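Local coordinates for cation efflux system protein CusF (Escherichia coli, PDB 3E6Z), which serves as a periplasmic copper metallochaperone of the Cus efflux system, which gives the bacterium resistance to copper and silver, at residues 42-47 against 70-75. The protein carries 1 engineered substitution. Residues are numbered along the deposited sequence; the frame is centred on the assembly and turned at random.
With ACT (acetate ion), chain C.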
ATOM      1  N   ARG A  42       4.659   4.646   4.177  1.00 10.73           N
ATOM      2  CA  ARG A  42       4.409   3.597   5.145  1.00 10.87           C
ATOM      3  C   ARG A  42       2.957   3.156   5.087  1.00 10.10           C
ATOM      4  O   ARG A  42       2.014   4.027   5.178  1.00 10.53           O
ATOM      5  CB  ARG A  42       4.685   4.081   6.579  1.00 11.82           C
ATOM      6  CG  ARG A  42       6.144   4.360   6.820  1.00 13.08           C
ATOM      7  CD  ARG A  42       6.378   5.277   8.041  1.00 14.36           C
ATOM      8  NE  ARG A  42       5.923   4.779   9.346  1.00 15.14           N
ATOM      9  CZ  ARG A  42       6.581   3.923  10.122  1.00 15.85           C
ATOM     10  NH1 ARG A  42       6.074   3.553  11.287  1.00 16.56           N
ATOM     11  NH2 ARG A  42       7.720   3.343   9.751  1.00 16.52           N
ATOM     12  N   PHE A  43       2.718   1.884   4.974  1.00  8.90           N
ATOM     13  CA  PHE A  43       1.360   1.278   4.900  1.00  9.42           C
ATOM     14  C   PHE A  43       1.194   0.366   6.078  1.00  9.14           C
ATOM     15  O   PHE A  43       2.093  -0.319   6.558  1.00 12.19           O
ATOM     16  CB  PHE A  43       1.205   0.508   3.569  1.00  9.47           C
ATOM     17  CG  PHE A  43       1.274   1.408   2.373  1.00  9.47           C
ATOM     18  CD1 PHE A  43       0.084   2.051   1.920  1.00  8.88           C
ATOM     19  CD2 PHE A  43       2.523   1.744   1.738  1.00  9.60           C
ATOM     20  CE1 PHE A  43       0.109   3.011   0.975  1.00  9.65           C
ATOM     21  CE2 PHE A  43       2.516   2.652   0.711  1.00  9.55           C
ATOM     22  CZ  PHE A  43       1.355   3.306   0.292  1.00 10.04           C
ATOM     23  N   THR A  44      -0.050   0.406   6.620  1.00  9.26           N
ATOM     24  CA  THR A  44      -0.352  -0.270   7.876  1.00  9.30           C
ATOM     25  C   THR A  44      -1.084  -1.575   7.661  1.00  9.38           C
ATOM     26  O   THR A  44      -2.087  -1.620   6.952  1.00  9.61           O
ATOM     27  CB  THR A  44      -1.186   0.671   8.774  1.00  9.70           C
ATOM     28  OG1 THR A  44      -0.449   1.848   9.045  1.00 10.67           O
ATOM     29  CG2 THR A  44      -1.564   0.013  10.105  1.00 10.55           C
ATOM     30  N   ILE A  45      -0.593  -2.650   8.297  1.00  9.80           N
ATOM     31  CA  ILE A  45      -1.253  -3.936   8.297  1.00  9.93           C
ATOM     32  C   ILE A  45      -2.222  -3.910   9.480  1.00 10.17           C
ATOM     33  O   ILE A  45      -1.853  -3.661  10.626  1.00 11.12           O
ATOM     34  CB  ILE A  45      -0.244  -5.080   8.543  1.00 10.03           C
ATOM     35  CG1 ILE A  45       0.904  -5.048   7.538  1.00 10.03           C
ATOM     36  CG2 ILE A  45      -0.980  -6.421   8.565  1.00 11.61           C
ATOM     37  CD1 ILE A  45       2.052  -5.950   7.977  1.00 10.87           C
ATOM     38  N   THR A  46      -3.496  -4.142   9.182  1.00 10.37           N
ATOM     39  CA  THR A  46      -4.527  -4.285  10.234  1.00 10.89           C
ATOM     40  C   THR A  46      -4.992  -5.737  10.241  1.00 12.01           C
ATOM     41  O   THR A  46      -4.724  -6.525   9.328  1.00 11.95           O
ATOM     42  CB  THR A  46      -5.737  -3.345   9.920  1.00 10.70           C
ATOM     43  OG1 THR A  46      -6.427  -3.965   8.863  1.00 11.07           O
ATOM     44  CG2 THR A  46      -5.307  -1.914   9.612  1.00 11.50           C
ATOM     45  N   PRO A  47      -5.816  -6.114  11.231  1.00 13.07           N
ATOM     46  CA  PRO A  47      -6.373  -7.480  11.229  1.00 13.62           C
ATOM     47  C   PRO A  47      -7.277  -7.737  10.010  1.00 13.75           C
ATOM     48  O   PRO A  47      -7.515  -8.921   9.678  1.00 15.50           O
ATOM     49  CB  PRO A  47      -7.090  -7.586  12.564  1.00 14.54           C
ATOM     50  CG  PRO A  47      -6.503  -6.649  13.369  1.00 14.57           C
ATOM     51  CD  PRO A  47      -6.108  -5.454  12.503  1.00 13.82           C
ATOM     52  N   LEU A  70      -2.845   7.650   8.394  1.00  9.37           N
ATOM     53  CA  LEU A  70      -2.591   6.222   8.092  1.00  8.96           C
ATOM     54  C   LEU A  70      -3.086   5.870   6.700  1.00  9.32           C
ATOM     55  O   LEU A  70      -4.118   6.317   6.181  1.00  9.42           O
ATOM     56  CB  LEU A  70      -3.321   5.343   9.039  1.00  9.84           C
ATOM     57  CG  LEU A  70      -2.880   5.517  10.540  1.00 10.25           C
ATOM     58  CD1 LEU A  70      -3.757   4.662  11.423  1.00 12.49           C
ATOM     59  CD2 LEU A  70      -1.379   5.192  10.699  1.00 11.94           C
ATOM     60  N   SER A  71      -2.314   4.918   6.053  1.00  8.89           N
ATOM     61  CA  SER A  71      -2.783   4.266   4.826  1.00  8.60           C
ATOM     62  C   SER A  71      -2.960   2.788   5.192  1.00  8.37           C
ATOM     63  O   SER A  71      -1.967   2.065   5.389  1.00  8.91           O
ATOM     64  CB  SER A  71      -1.735   4.461   3.694  1.00  8.93           C
ATOM     65  OG  SER A  71      -1.495   5.779   3.407  1.00 10.78           O
ATOM     66  N   LEU A  72      -4.221   2.398   5.393  1.00  8.58           N
ATOM     67  CA  LEU A  72      -4.530   1.060   5.884  1.00  9.00           C
ATOM     68  C   LEU A  72      -4.651   0.084   4.708  1.00  9.02           C
ATOM     69  O   LEU A  72      -5.405   0.303   3.771  1.00  9.06           O
ATOM     70  CB  LEU A  72      -5.911   1.081   6.572  1.00  9.59           C
ATOM     71  CG  LEU A  72      -6.009   2.108   7.724  1.00  9.93           C
ATOM     72  CD1 LEU A  72      -7.452   1.936   8.344  1.00 10.90           C
ATOM     73  CD2 LEU A  72      -4.926   1.839   8.825  1.00 10.68           C
ATOM     74  N   LEU A  73      -3.843  -1.010   4.774  1.00  8.98           N
ATOM     75  CA  LEU A  73      -3.910  -1.973   3.637  1.00  8.61           C
ATOM     76  C   LEU A  73      -5.141  -2.775   3.642  1.00  8.58           C
ATOM     77  O   LEU A  73      -5.526  -3.426   4.645  1.00  8.71           O
ATOM     78  CB  LEU A  73      -2.682  -2.893   3.743  1.00  8.52           C
ATOM     79  CG  LEU A  73      -1.353  -2.238   3.418  1.00  9.06           C
ATOM     80  CD1 LEU A  73      -0.199  -3.100   3.935  1.00 10.24           C
ATOM     81  CD2 LEU A  73      -1.238  -1.938   1.933  1.00  9.75           C
ATOM     82  N   GLN A  74      -5.833  -2.826   2.500  1.00  8.58           N
ATOM     83  CA  GLN A  74      -6.875  -3.786   2.250  1.00  9.29           C
ATOM     84  C   GLN A  74      -6.266  -5.159   1.897  1.00  9.74           C
ATOM     85  O   GLN A  74      -6.770  -6.186   2.370  1.00 10.55           O
ATOM     86  CB  GLN A  74      -7.761  -3.334   1.066  1.00  9.04           C
ATOM     87  CG  GLN A  74      -8.465  -1.945   1.232  1.00  9.27           C
ATOM     88  CD  GLN A  74      -9.628  -2.042   2.238  1.00  9.46           C
ATOM     89  OE1 GLN A  74      -9.386  -1.996   3.452  1.00 10.10           O
ATOM     90  NE2 GLN A  74     -10.828  -2.208   1.713  1.00 10.48           N
ATOM     91  N   ASP A  75      -5.226  -5.136   1.047  1.00  9.08           N
ATOM     92  CA  ASP A  75      -4.652  -6.407   0.546  1.00  9.40           C
ATOM     93  C   ASP A  75      -3.310  -6.044  -0.078  1.00  9.39           C
ATOM     94  O   ASP A  75      -3.049  -4.892  -0.427  1.00 10.95           O
ATOM     95  CB  ASP A  75      -5.601  -7.086  -0.436  1.00 10.53           C
ATOM     96  CG  ASP A  75      -6.048  -6.145  -1.563  1.00 11.31           C
ATOM     97  OD1 ASP A  75      -5.198  -5.700  -2.359  1.00 12.87           O
ATOM     98  OD2 ASP A  75      -7.221  -5.687  -1.497  1.00 14.40           O
TER
HETATM   99  C   ACT C  89       2.447   5.955   8.930  1.00 12.98           C
HETATM  100  O   ACT C  89       1.812   4.945   9.134  1.00 13.26           O
HETATM  101  OXT ACT C  89       3.447   6.263   9.679  1.00 14.48           O
HETATM  102  CH3 ACT C  89       2.067   6.800   7.797  1.00 14.07           C
HETATM  103  O   HOH W   1       0.121   3.921   7.291  1.00  9.28           O
HETATM  104  O   HOH W   2       1.185   6.423   3.905  1.00 13.45           O
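Two backbone hydrogen bonds, both made by T44, join segments 42-47 and 70-75. T44 N donates to S71 O over 2.8 Å, with the N-H pointing almost straight at the oxygen (171°) and nearly along the axis of the carbonyl. L73 N returns the link to T44 O at 2.9 Å, approaching in the carbonyl plane. T44 and L72 thus form a single parallel-type bridge; the strands cross at 53°, consistent with the pairing being limited to this one bridge. Toward R42 the backbones are linked through water instead: one molecule accepts from S71 N (2.9 Å) and lies within hydrogen-bonding distance of R42 O, T44 OG1 and the acetate; a second donates to both R42 O and S71 OG. The acetate, probably from the crystallisation liquor, takes a hydrogen bond on OXT from R42 NE, in the guanidinium plane. T44 OG1 is hydrogen-bonded also to K23 NZ, and S71 OG to Q66 OE1.

Packing divides between two sides of the bridge. On the inner side, S71 CB abuts the F43 ring obliquely, 3.5 Å from CD1, while L73 turns toward the other segment and sets CG 3.8 Å from F43 CB. On the outer side, L72 lies alongside T44, pointing the same way, and its CD2 touches T44 CB and T46 CG2, each at 3.9 Å; the T46 side chain crosses that of L72 at about a right angle.

Strands 39-44 and 70-78 are the outermost of the antiparallel sheet, so this short parallel junction closes the OB-fold barrel. F43 reaches inward to edge-to-face contacts with F62 and F64 of strand 59-67, and L73 touches both F62 of that strand and I24 of strand 23-28.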